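Side-chain contacts in S12 family peptidase (Streptomyces sp. 82F2, PDB 3WWX), which probably hydrolyses amide bonds with selectivity for substrates of D configuration, using a fold of the serine beta-lactamase family: residues Val98-Leu102 with Asn103-Gly107; Ile108-Tyr111 with Thr112-Pro115; Asn157-Asn160 with Thr161-Val164; Ala181-Asn184 with Arg185-Pro189; Asp333-Lys336 with Val337-Ala340. All coordinates share one frame; numbering follows the deposited sequence.

Contact 1. Residues Val98-Leu102 with Asn103-Gly107; sequences VRQLL and NHTSG
Asn103 N bonds back to Arg99 O at 3.1 Å in the last regular turn of helix 98-102, and the chain then closes the helix with a Schellman motif. Its marks are the weak bonds from His104 N to Leu101 O (3.3 Å) and from Thr105 N to Gln100 O (3.0 Å), the latter carbonyl also taking a weak bond from Ser106 N. His104 is the C' residue, and its positive phi of 61° turns the chain off the helix axis. Its ring places one face near Leu101 O, while ND1 bonds with Asn162 of helix 160-174. Leu101 and Leu102 suit the buried side, where they pack on that same helix. Gln100 and Thr105 cross at about a right angle, with Gln100 CG 3.5 Å from Thr105 OG1, while Gln100 OE1 bonds back to Thr97 N. Arg99 leads away to salt bridges with Asp75 and Glu267. Asn103, with CG held between its own N and carbonyl carbon (chi1 63°), folds its amide back into an Asx turn. There OD1 accepts Thr105 N at 3.2 Å and Thr105 OG1 at 2.7 Å, both from the same face of the amide.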
# COMPACT_ATOMS: atom_id res chain seq x y z
N VAL A 98 8.12 1.07 -17.09
CA VAL A 98 8.06 1.38 -15.67
C VAL A 98 6.61 1.75 -15.31
O VAL A 98 6.12 1.35 -14.25
CB VAL A 98 9.05 2.49 -15.28
CG1 VAL A 98 8.94 2.85 -13.82
CG2 VAL A 98 10.48 2.07 -15.61
N ARG A 99 5.91 2.45 -16.20
CA ARG A 99 4.50 2.80 -15.97
C ARG A 99 3.65 1.55 -15.75
O ARG A 99 2.78 1.53 -14.89
CB ARG A 99 3.94 3.60 -17.14
CG ARG A 99 2.54 4.18 -16.90
CD ARG A 99 1.97 4.92 -18.15
NE ARG A 99 2.92 5.93 -18.61
CZ ARG A 99 3.17 7.08 -18.00
NH1 ARG A 99 2.49 7.43 -16.90
NH2 ARG A 99 4.09 7.91 -18.48
N GLN A 100 3.91 0.50 -16.53
CA GLN A 100 3.15 -0.73 -16.41
C GLN A 100 3.41 -1.47 -15.09
O GLN A 100 2.54 -2.17 -14.60
CB GLN A 100 3.43 -1.64 -17.62
CG GLN A 100 2.87 -1.08 -18.91
CD GLN A 100 3.32 -1.87 -20.12
OE1 GLN A 100 4.43 -2.38 -20.18
NE2 GLN A 100 2.43 -1.97 -21.10
N LEU A 101 4.60 -1.27 -14.51
CA LEU A 101 4.82 -1.73 -13.13
C LEU A 101 3.87 -1.02 -12.20
O LEU A 101 3.20 -1.64 -11.38
CB LEU A 101 6.25 -1.44 -12.67
CG LEU A 101 7.42 -1.98 -13.51
CD1 LEU A 101 8.73 -1.57 -12.87
CD2 LEU A 101 7.34 -3.50 -13.66
N LEU A 102 3.78 0.30 -12.35
CA LEU A 102 3.08 1.11 -11.36
C LEU A 102 1.57 0.98 -11.38
O LEU A 102 0.92 1.23 -10.36
CB LEU A 102 3.49 2.58 -11.50
CG LEU A 102 4.95 2.87 -11.27
CD1 LEU A 102 5.22 4.33 -11.63
CD2 LEU A 102 5.40 2.57 -9.85
N ASN A 103 0.99 0.59 -12.51
CA ASN A 103 -0.45 0.36 -12.61
C ASN A 103 -0.86 -1.11 -12.73
O ASN A 103 -2.02 -1.42 -12.97
CB ASN A 103 -1.07 1.22 -13.72
CG ASN A 103 -0.56 0.89 -15.10
OD1 ASN A 103 -0.04 -0.20 -15.35
ND2 ASN A 103 -0.74 1.81 -16.02
N HIS A 104 0.11 -2.01 -12.54
CA HIS A 104 -0.12 -3.46 -12.53
C HIS A 104 -0.66 -3.99 -13.86
O HIS A 104 -1.39 -4.97 -13.88
CB HIS A 104 -1.04 -3.88 -11.38
CG HIS A 104 -0.53 -3.52 -10.03
ND1 HIS A 104 0.57 -4.13 -9.45
CD2 HIS A 104 -0.96 -2.61 -9.14
CE1 HIS A 104 0.77 -3.60 -8.26
NE2 HIS A 104 -0.14 -2.67 -8.04
N THR A 105 -0.23 -3.38 -14.96
CA THR A 105 -0.55 -3.95 -16.28
C THR A 105 0.66 -4.63 -16.91
O THR A 105 0.61 -5.02 -18.08
CB THR A 105 -1.14 -2.89 -17.23
OG1 THR A 105 -0.18 -1.85 -17.47
CG2 THR A 105 -2.43 -2.32 -16.64
N SER A 106 1.74 -4.79 -16.14
CA SER A 106 2.94 -5.48 -16.63
C SER A 106 2.72 -6.97 -16.90
O SER A 106 3.36 -7.52 -17.81
CB SER A 106 4.07 -5.34 -15.61
OG SER A 106 3.70 -6.08 -14.46
N GLY A 107 1.87 -7.62 -16.12
CA GLY A 107 1.70 -9.06 -16.18
C GLY A 107 2.72 -9.85 -15.37
O GLY A 107 2.72 -11.08 -15.41

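Contact 2. Residues Ile108-Tyr111 with Thr112-Pro115; sequences IYSY and TEDP
A short 3-10 turn, in which Ser110 and Tyr111 hold Glu113 and Asp114, carries the chain into the N-cap of helix 115-121. Two successive backbone bonds define it: Glu113 N reaches Ser110 O at 2.9 Å and Asp114 N reaches Tyr111 O at 3.1 Å. Both donors stand above the plane of the carbonyl they use, in keeping with the tight winding of a 3-10 turn.

The hydroxyls of Ser110 OG and Thr112 OG1 share a hydrogen bond of 3.2 Å. Each has a further partner in Asn160, Ser110 OG with the backbone N and Thr112 OG1 with ND2. Hydroxyl residues suit both places, since such a group can give and accept and so serve the other hydroxyl as well as Asn160. A water lies 2.7 Å from Ser110 OG and gives a weak bond to Glu113 OE2, on the exposed side of the turn.

Thr112 turns its methyl the other way. CG2 makes a CH-pi contact over one face of the Tyr111 ring, 3.8 Å from the centroid, and comes closest to CE2. Tyr111 presents that face because its CG is wedged between the backbone N and the carbonyl carbon (chi1 66°). Its OH bonds to Ile233 O beyond, and the ring packs on Leu139 and Val142 of helix 136-144.

Tyr109 reaches alongside the turn, its OH 3.3 Å from Asp114 CA, and its ring stacks on His146. Asp114 OD1 bonds to the same histidine, while OD2 receives Phe117 N, three residues on: the classical aspartate N-cap of a helix.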
# COMPACT_ATOMS: atom_id res chain seq x y z
N ILE A 108 3.59 -9.16 -14.64
CA ILE A 108 4.67 -9.85 -13.94
C ILE A 108 4.13 -10.65 -12.74
O ILE A 108 3.38 -10.16 -11.91
CB ILE A 108 5.75 -8.84 -13.47
CG1 ILE A 108 6.39 -8.11 -14.66
CG2 ILE A 108 6.78 -9.53 -12.59
CD1 ILE A 108 7.34 -7.02 -14.27
N TYR A 109 4.52 -11.91 -12.67
CA TYR A 109 4.15 -12.81 -11.59
C TYR A 109 4.45 -12.17 -10.24
O TYR A 109 5.54 -11.66 -10.02
CB TYR A 109 4.96 -14.11 -11.74
CG TYR A 109 4.59 -15.20 -10.79
CD1 TYR A 109 4.99 -15.18 -9.46
CD2 TYR A 109 3.84 -16.30 -11.22
CE1 TYR A 109 4.63 -16.19 -8.58
CE2 TYR A 109 3.48 -17.32 -10.35
CZ TYR A 109 3.88 -17.24 -9.03
OH TYR A 109 3.56 -18.25 -8.14
N SER A 110 3.46 -12.24 -9.37
CA SER A 110 3.55 -11.70 -8.01
C SER A 110 4.25 -12.69 -7.07
O SER A 110 3.75 -13.78 -6.82
CB SER A 110 2.16 -11.38 -7.49
OG SER A 110 2.27 -10.67 -6.28
N TYR A 111 5.42 -12.30 -6.56
CA TYR A 111 6.26 -13.25 -5.81
C TYR A 111 5.55 -13.76 -4.57
O TYR A 111 5.87 -14.84 -4.07
CB TYR A 111 7.62 -12.63 -5.42
CG TYR A 111 7.49 -11.49 -4.42
CD1 TYR A 111 7.34 -10.19 -4.86
CD2 TYR A 111 7.51 -11.71 -3.05
CE1 TYR A 111 7.21 -9.13 -3.98
CE2 TYR A 111 7.38 -10.64 -2.15
CZ TYR A 111 7.23 -9.37 -2.64
OH TYR A 111 7.11 -8.29 -1.78
N THR A 112 4.60 -12.99 -4.04
CA THR A 112 3.92 -13.39 -2.82
C THR A 112 2.99 -14.57 -3.04
O THR A 112 2.52 -15.18 -2.08
CB THR A 112 3.11 -12.21 -2.23
OG1 THR A 112 2.28 -11.64 -3.24
CG2 THR A 112 4.05 -11.14 -1.70
N GLU A 113 2.73 -14.91 -4.31
CA GLU A 113 1.92 -16.07 -4.67
C GLU A 113 2.74 -17.33 -4.92
O GLU A 113 2.18 -18.41 -5.09
CB GLU A 113 1.09 -15.75 -5.90
CG GLU A 113 0.15 -14.56 -5.72
CD GLU A 113 -0.79 -14.74 -4.54
OE1 GLU A 113 -1.42 -15.81 -4.43
OE2 GLU A 113 -0.88 -13.80 -3.72
N ASP A 114 4.06 -17.22 -4.91
CA ASP A 114 4.90 -18.40 -5.13
C ASP A 114 4.64 -19.39 -3.99
O ASP A 114 4.65 -19.00 -2.84
CB ASP A 114 6.36 -18.01 -5.14
CG ASP A 114 7.25 -19.20 -5.14
OD1 ASP A 114 7.43 -19.81 -6.22
OD2 ASP A 114 7.77 -19.53 -4.06
N PRO A 115 4.42 -20.68 -4.31
CA PRO A 115 4.07 -21.62 -3.24
C PRO A 115 5.10 -21.74 -2.13
O PRO A 115 4.72 -21.78 -0.96
CB PRO A 115 3.86 -22.94 -4.00
CG PRO A 115 3.38 -22.49 -5.35
CD PRO A 115 4.20 -21.25 -5.65
O HOH W 1 -0.34 -10.85 -5.47

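Contact 3. Residues Asn157-Asn160 with Thr161-Val164; sequences NYSN and TNFV
The amide of Asn162 has Ser159 CB over it, 3.5 Å from ND2. At its nitrogen end ND2 bonds to His104 ND1 and also donates to a water 3.3 Å away, which lies 2.9 Å from Asn157 O and can donate to it. OD1 at the other end takes the hydroxyl of Ser106, so both ends of a buried amide are engaged. The amide lies near Ser159 because CG stands beside the backbone N (chi1 -77°). Separately, Asn162 CB rests 3.3 Å from Ser159 O.

Of the other flat groups, the Tyr158 ring stacks on His104, and the Phe163 ring meets the same imidazole with planes about 40° apart. The Asn160 amide reaches Lys56 through OD1, with ND2 engaged by Thr112.

Tyr158, Ser159 and Asn160 fit the Tyr-X-Asn motif of class C beta-lactamases and S12 peptidases. The bonds from Tyr158 OH and Asn160 OD1 to Lys56 are consistent with that assignment, since Lys56 follows Ser53 in a Ser-X-X-Lys pattern. The middle residue of the motif is the N-cap of the helix. Serine suits the place, because its short side chain, with OG anti to the backbone N (chi1 172°), accepts a weak capping bond from Thr161 N at 3.4 Å while OG also bonds to Ile108 O.

Backbone bonds start the winding. Asn162 N goes to Ser159 O at 3.2 Å, and Asn160 O takes two donors: Phe163 N from above its carbonyl plane and Val164 N, 3.2 Å away, in that plane. Val164 CG2 lies 3.6 Å from Asn160 O, and the valine packs on Leu139 and Val140 of helix 136-144.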
# COMPACT_ATOMS: atom_id res chain seq x y z
N ASN A 157 -3.44 -7.19 -13.23
CA ASN A 157 -3.39 -8.07 -12.08
C ASN A 157 -2.45 -7.48 -11.06
O ASN A 157 -1.34 -7.11 -11.38
CB ASN A 157 -2.91 -9.46 -12.48
CG ASN A 157 -2.84 -10.39 -11.30
OD1 ASN A 157 -3.86 -10.83 -10.79
ND2 ASN A 157 -1.63 -10.65 -10.81
N TYR A 158 -2.93 -7.37 -9.82
CA TYR A 158 -2.13 -6.79 -8.75
C TYR A 158 -0.95 -7.69 -8.46
O TYR A 158 -1.12 -8.87 -8.14
CB TYR A 158 -3.00 -6.67 -7.52
CG TYR A 158 -2.43 -5.82 -6.43
CD1 TYR A 158 -1.54 -6.34 -5.52
CD2 TYR A 158 -2.80 -4.49 -6.31
CE1 TYR A 158 -1.04 -5.55 -4.49
CE2 TYR A 158 -2.31 -3.71 -5.28
CZ TYR A 158 -1.44 -4.24 -4.38
OH TYR A 158 -0.94 -3.50 -3.34
N SER A 159 0.26 -7.12 -8.54
CA SER A 159 1.48 -7.90 -8.32
C SER A 159 2.49 -7.13 -7.49
O SER A 159 2.88 -6.01 -7.82
CB SER A 159 2.12 -8.27 -9.66
OG SER A 159 3.38 -8.86 -9.43
N ASN A 160 2.89 -7.74 -6.39
CA ASN A 160 3.82 -7.08 -5.49
C ASN A 160 5.20 -6.96 -6.13
O ASN A 160 5.95 -6.04 -5.80
CB ASN A 160 3.85 -7.85 -4.17
CG ASN A 160 2.57 -7.67 -3.40
OD1 ASN A 160 2.15 -6.54 -3.16
ND2 ASN A 160 1.88 -8.75 -3.11
N THR A 161 5.53 -7.85 -7.06
CA THR A 161 6.82 -7.78 -7.74
C THR A 161 6.95 -6.46 -8.48
O THR A 161 8.04 -5.90 -8.59
CB THR A 161 6.98 -8.92 -8.75
OG1 THR A 161 6.53 -10.13 -8.14
CG2 THR A 161 8.45 -9.07 -9.15
N ASN A 162 5.84 -5.93 -8.96
CA ASN A 162 5.88 -4.68 -9.69
C ASN A 162 6.49 -3.57 -8.88
O ASN A 162 7.25 -2.77 -9.42
CB ASN A 162 4.49 -4.26 -10.14
CG ASN A 162 4.02 -5.05 -11.33
OD1 ASN A 162 4.82 -5.44 -12.18
ND2 ASN A 162 2.72 -5.29 -11.41
N PHE A 163 6.17 -3.51 -7.58
CA PHE A 163 6.67 -2.42 -6.75
C PHE A 163 8.02 -2.70 -6.12
O PHE A 163 8.75 -1.76 -5.84
CB PHE A 163 5.61 -1.95 -5.76
CG PHE A 163 4.63 -0.99 -6.41
CD1 PHE A 163 3.69 -1.46 -7.31
CD2 PHE A 163 4.68 0.36 -6.14
CE1 PHE A 163 2.83 -0.60 -7.96
CE2 PHE A 163 3.80 1.23 -6.79
CZ PHE A 163 2.87 0.74 -7.69
N VAL A 164 8.40 -3.96 -5.96
CA VAL A 164 9.79 -4.26 -5.66
C VAL A 164 10.70 -3.80 -6.82
O VAL A 164 11.73 -3.16 -6.59
CB VAL A 164 9.98 -5.74 -5.32
CG1 VAL A 164 11.44 -6.07 -5.10
CG2 VAL A 164 9.16 -6.08 -4.07
O HOH W 2 0.80 -7.08 -13.39

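Contact 4. Residues Ala181-Asn184 with Arg185-Pro189; sequences AVEN and RIIKP
Val182 and Ile187 form the close-packed side of this last part of helix 178-187, CG1 of the valine meeting CD1 of the isoleucine at 4.0 Å as the two side chains cross. Branched aliphatic residues suit the place, Val182 lying against Val197 and Met240 while the neighbouring Ile186 presses on Phe58 and Thr61 of helix 55-68. Arg185 runs extended past Ala181 CB, packing on Leu66 of that helix, to a salt bridge with Glu69. The backbone beneath widens into a pi-type turn. Arg185 N still makes the alpha-helical bond to Ala181 O at 2.9 Å, but Val182 O takes both Ile186 N and, in its carbonyl plane, Ile187 N at 3.1 Å. Lys188 N then skips one residue further than usual, to Glu183 O at 2.9 Å.

The solvent side is looser. Asn184 and Lys188 lie side by side, pointing the same way, and OD1 meets CE at 3.3 Å in a contact with the lysine's aliphatic chain. Pro189 has no N-H to give to Asn184 O, and its CD and CG lie against that oxygen instead, CD at 3.3 Å. Glu183 OE1 and Lys188 NZ stay 5.9 Å apart, too far for a salt bridge, so any attraction between them is long-range and probably screened by solvent.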
# COMPACT_ATOMS: atom_id res chain seq x y z
N ALA A 181 14.85 8.04 -0.52
CA ALA A 181 14.07 8.94 -1.36
C ALA A 181 12.70 9.23 -0.73
O ALA A 181 12.23 10.37 -0.69
CB ALA A 181 13.90 8.36 -2.77
N VAL A 182 12.07 8.19 -0.19
CA VAL A 182 10.80 8.37 0.51
C VAL A 182 10.98 9.31 1.70
O VAL A 182 10.18 10.21 1.91
CB VAL A 182 10.22 7.01 0.94
CG1 VAL A 182 9.00 7.21 1.80
CG2 VAL A 182 9.87 6.20 -0.27
N GLU A 183 12.05 9.10 2.47
CA GLU A 183 12.33 9.93 3.63
C GLU A 183 12.54 11.38 3.24
O GLU A 183 11.93 12.27 3.81
CB GLU A 183 13.56 9.40 4.38
CG GLU A 183 13.28 8.10 5.06
CD GLU A 183 14.52 7.37 5.54
OE1 GLU A 183 15.64 7.87 5.33
OE2 GLU A 183 14.37 6.28 6.14
N ASN A 184 13.39 11.61 2.26
CA ASN A 184 13.81 12.97 1.94
C ASN A 184 12.81 13.75 1.11
O ASN A 184 12.72 14.98 1.23
CB ASN A 184 15.18 12.93 1.29
CG ASN A 184 16.26 12.52 2.27
OD1 ASN A 184 16.12 12.72 3.48
ND2 ASN A 184 17.33 11.94 1.76
N ARG A 185 12.03 13.05 0.29
CA ARG A 185 11.08 13.70 -0.59
C ARG A 185 9.67 13.79 -0.02
O ARG A 185 8.88 14.60 -0.49
CB ARG A 185 11.00 12.96 -1.92
CG ARG A 185 12.29 13.02 -2.71
CD ARG A 185 12.30 12.05 -3.88
NE ARG A 185 13.48 12.29 -4.70
CZ ARG A 185 13.53 13.17 -5.69
NH1 ARG A 185 12.45 13.85 -6.04
NH2 ARG A 185 14.67 13.35 -6.34
N ILE A 186 9.34 12.93 0.94
CA ILE A 186 7.97 12.87 1.44
C ILE A 186 7.89 13.00 2.96
O ILE A 186 7.21 13.88 3.46
CB ILE A 186 7.23 11.58 0.96
CG1 ILE A 186 7.26 11.48 -0.57
CG2 ILE A 186 5.78 11.59 1.45
CD1 ILE A 186 6.76 10.15 -1.14
N ILE A 187 8.51 12.08 3.70
CA ILE A 187 8.39 12.07 5.14
C ILE A 187 8.88 13.38 5.76
O ILE A 187 8.20 13.98 6.59
CB ILE A 187 9.11 10.84 5.73
CG1 ILE A 187 8.37 9.58 5.29
CG2 ILE A 187 9.17 10.90 7.25
CD1 ILE A 187 9.09 8.28 5.62
N LYS A 188 10.06 13.83 5.36
CA LYS A 188 10.61 15.04 5.97
C LYS A 188 9.86 16.31 5.56
O LYS A 188 9.45 17.09 6.44
CB LYS A 188 12.11 15.13 5.70
CG LYS A 188 12.93 14.12 6.49
CD LYS A 188 14.41 14.17 6.08
CE LYS A 188 15.19 13.01 6.68
NZ LYS A 188 15.07 12.99 8.16
N PRO A 189 9.63 16.54 4.26
CA PRO A 189 8.95 17.78 3.87
C PRO A 189 7.54 17.92 4.42
O PRO A 189 7.08 19.04 4.66
CB PRO A 189 8.93 17.72 2.35
CG PRO A 189 10.10 16.86 1.99
CD PRO A 189 10.16 15.82 3.08

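Contact 5. Residues Asp333-Lys336 with Val337-Ala340; sequences DSQK and VIEA
Backbone hydrogen bonds come first: Ile338 N to Ser334 O at 3.2 Å, Glu339 N to Gln335 O at 2.8 Å and Ala340 N to Lys336 O at 2.9 Å wind the first turns of helix 334-343. Ser334 O also receives a weak bond from Val337 N.

Charged and capping interactions gather at the start. Asp333 is the N-cap, a place that suits a short acid able to accept from the uncovered N-H groups of the first turn. OD1 accepts Lys336 N at 3.2 Å from well above the carboxylate plane. The same carboxylate uses OD2 for a salt bridge with Lys336 NZ, modelled so short that its exact length is doubtful. The lysine chain is extended until a bend at its last torsion (chi4 56°) brings NZ back to the acid. The negative group at this end would also be expected to interact well with the helix dipole.

The helix belongs to the alpha/beta part of the beta-lactamase fold, where it lies on the large antiparallel sheet beside helix 8-19. Apolar packing follows from that. Val337 touches Leu311 and Phe326 of two strands, Ile338 reaches Leu322, and Ala340 is small enough to sit close against Ala9 and Ala13 of helix 8-19. Gln335 bends at chi2 (66°), and its side chain crosses that of Ile338 obliquely, with Gln335 OE1 3.7 Å from Ile338 CD1.

One water joins Gln335 and Glu339, residues one turn apart: Gln335 NE2 donates to it at 2.9 Å, and it donates to Glu339 OE2 at 2.6 Å. Glu339 OE1 bonds directly to Ser293 and Thr345.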
# COMPACT_ATOMS: atom_id res chain seq x y z
N ASP A 333 -14.64 -5.28 7.93
CA ASP A 333 -14.93 -4.81 6.59
C ASP A 333 -14.50 -3.34 6.47
O ASP A 333 -15.16 -2.44 6.98
CB ASP A 333 -16.43 -4.98 6.36
CG ASP A 333 -16.85 -4.65 4.94
OD1 ASP A 333 -16.13 -3.90 4.27
OD2 ASP A 333 -17.92 -5.15 4.52
N SER A 334 -13.38 -3.11 5.81
CA SER A 334 -12.83 -1.77 5.67
C SER A 334 -13.73 -0.90 4.79
O SER A 334 -13.84 0.31 5.02
CB SER A 334 -11.41 -1.84 5.10
OG SER A 334 -11.43 -2.47 3.84
N GLN A 335 -14.40 -1.50 3.82
CA GLN A 335 -15.29 -0.72 2.96
C GLN A 335 -16.44 -0.11 3.75
O GLN A 335 -16.87 1.01 3.46
CB GLN A 335 -15.83 -1.57 1.80
CG GLN A 335 -16.39 -0.75 0.65
CD GLN A 335 -15.33 0.08 -0.06
OE1 GLN A 335 -14.13 -0.15 0.09
NE2 GLN A 335 -15.79 1.05 -0.83
N LYS A 336 -16.94 -0.81 4.77
CA LYS A 336 -17.99 -0.24 5.61
C LYS A 336 -17.52 1.05 6.29
O LYS A 336 -18.31 1.97 6.48
CB LYS A 336 -18.45 -1.25 6.66
CG LYS A 336 -19.31 -2.37 6.14
CD LYS A 336 -19.93 -3.15 7.32
CE LYS A 336 -20.77 -4.31 6.85
NZ LYS A 336 -20.00 -5.24 5.98
N VAL A 337 -16.25 1.13 6.68
CA VAL A 337 -15.74 2.32 7.33
C VAL A 337 -15.68 3.48 6.32
O VAL A 337 -16.03 4.61 6.64
CB VAL A 337 -14.33 2.07 7.94
CG1 VAL A 337 -13.81 3.33 8.60
CG2 VAL A 337 -14.41 0.92 8.98
N ILE A 338 -15.24 3.17 5.11
CA ILE A 338 -15.15 4.16 4.03
C ILE A 338 -16.54 4.69 3.67
O ILE A 338 -16.74 5.91 3.57
CB ILE A 338 -14.44 3.56 2.81
CG1 ILE A 338 -12.96 3.25 3.14
CG2 ILE A 338 -14.50 4.52 1.63
CD1 ILE A 338 -12.27 2.33 2.13
N GLU A 339 -17.50 3.78 3.51
CA GLU A 339 -18.86 4.19 3.20
C GLU A 339 -19.47 5.01 4.33
O GLU A 339 -20.17 6.00 4.08
CB GLU A 339 -19.73 2.97 2.89
CG GLU A 339 -19.60 2.46 1.49
CD GLU A 339 -20.46 3.20 0.49
OE1 GLU A 339 -21.41 3.89 0.91
OE2 GLU A 339 -20.19 3.05 -0.71
N ALA A 340 -19.21 4.63 5.58
CA ALA A 340 -19.75 5.38 6.71
C ALA A 340 -19.23 6.81 6.70
O ALA A 340 -19.98 7.79 6.85
CB ALA A 340 -19.40 4.69 8.00
O HOH W 3 -18.60 1.11 -1.48

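Along the chain the five contacts follow in numerical order. Contacts 1, 2 and 3 form one cluster in the helical part of the fold: contact 3 has its centre about 8 Å from that of contact 1 and about 9 Å from that of contact 2. The start of helix 160-174 thus sits against the loop joining helices 98-102 and 115-121, with Ser159 and Thr161 bonding to residues 108-111. Contact 4, on the next helix 178-187, lies about 22 Å from contact 3 between centres. Contact 5 lies across the chain's centre from contact 3, about 25 Å away. Contacts 1 to 3 therefore surround the probable Tyr-X-Asn motif in the helical region, while contact 5 covers the large sheet through the C-terminal helix.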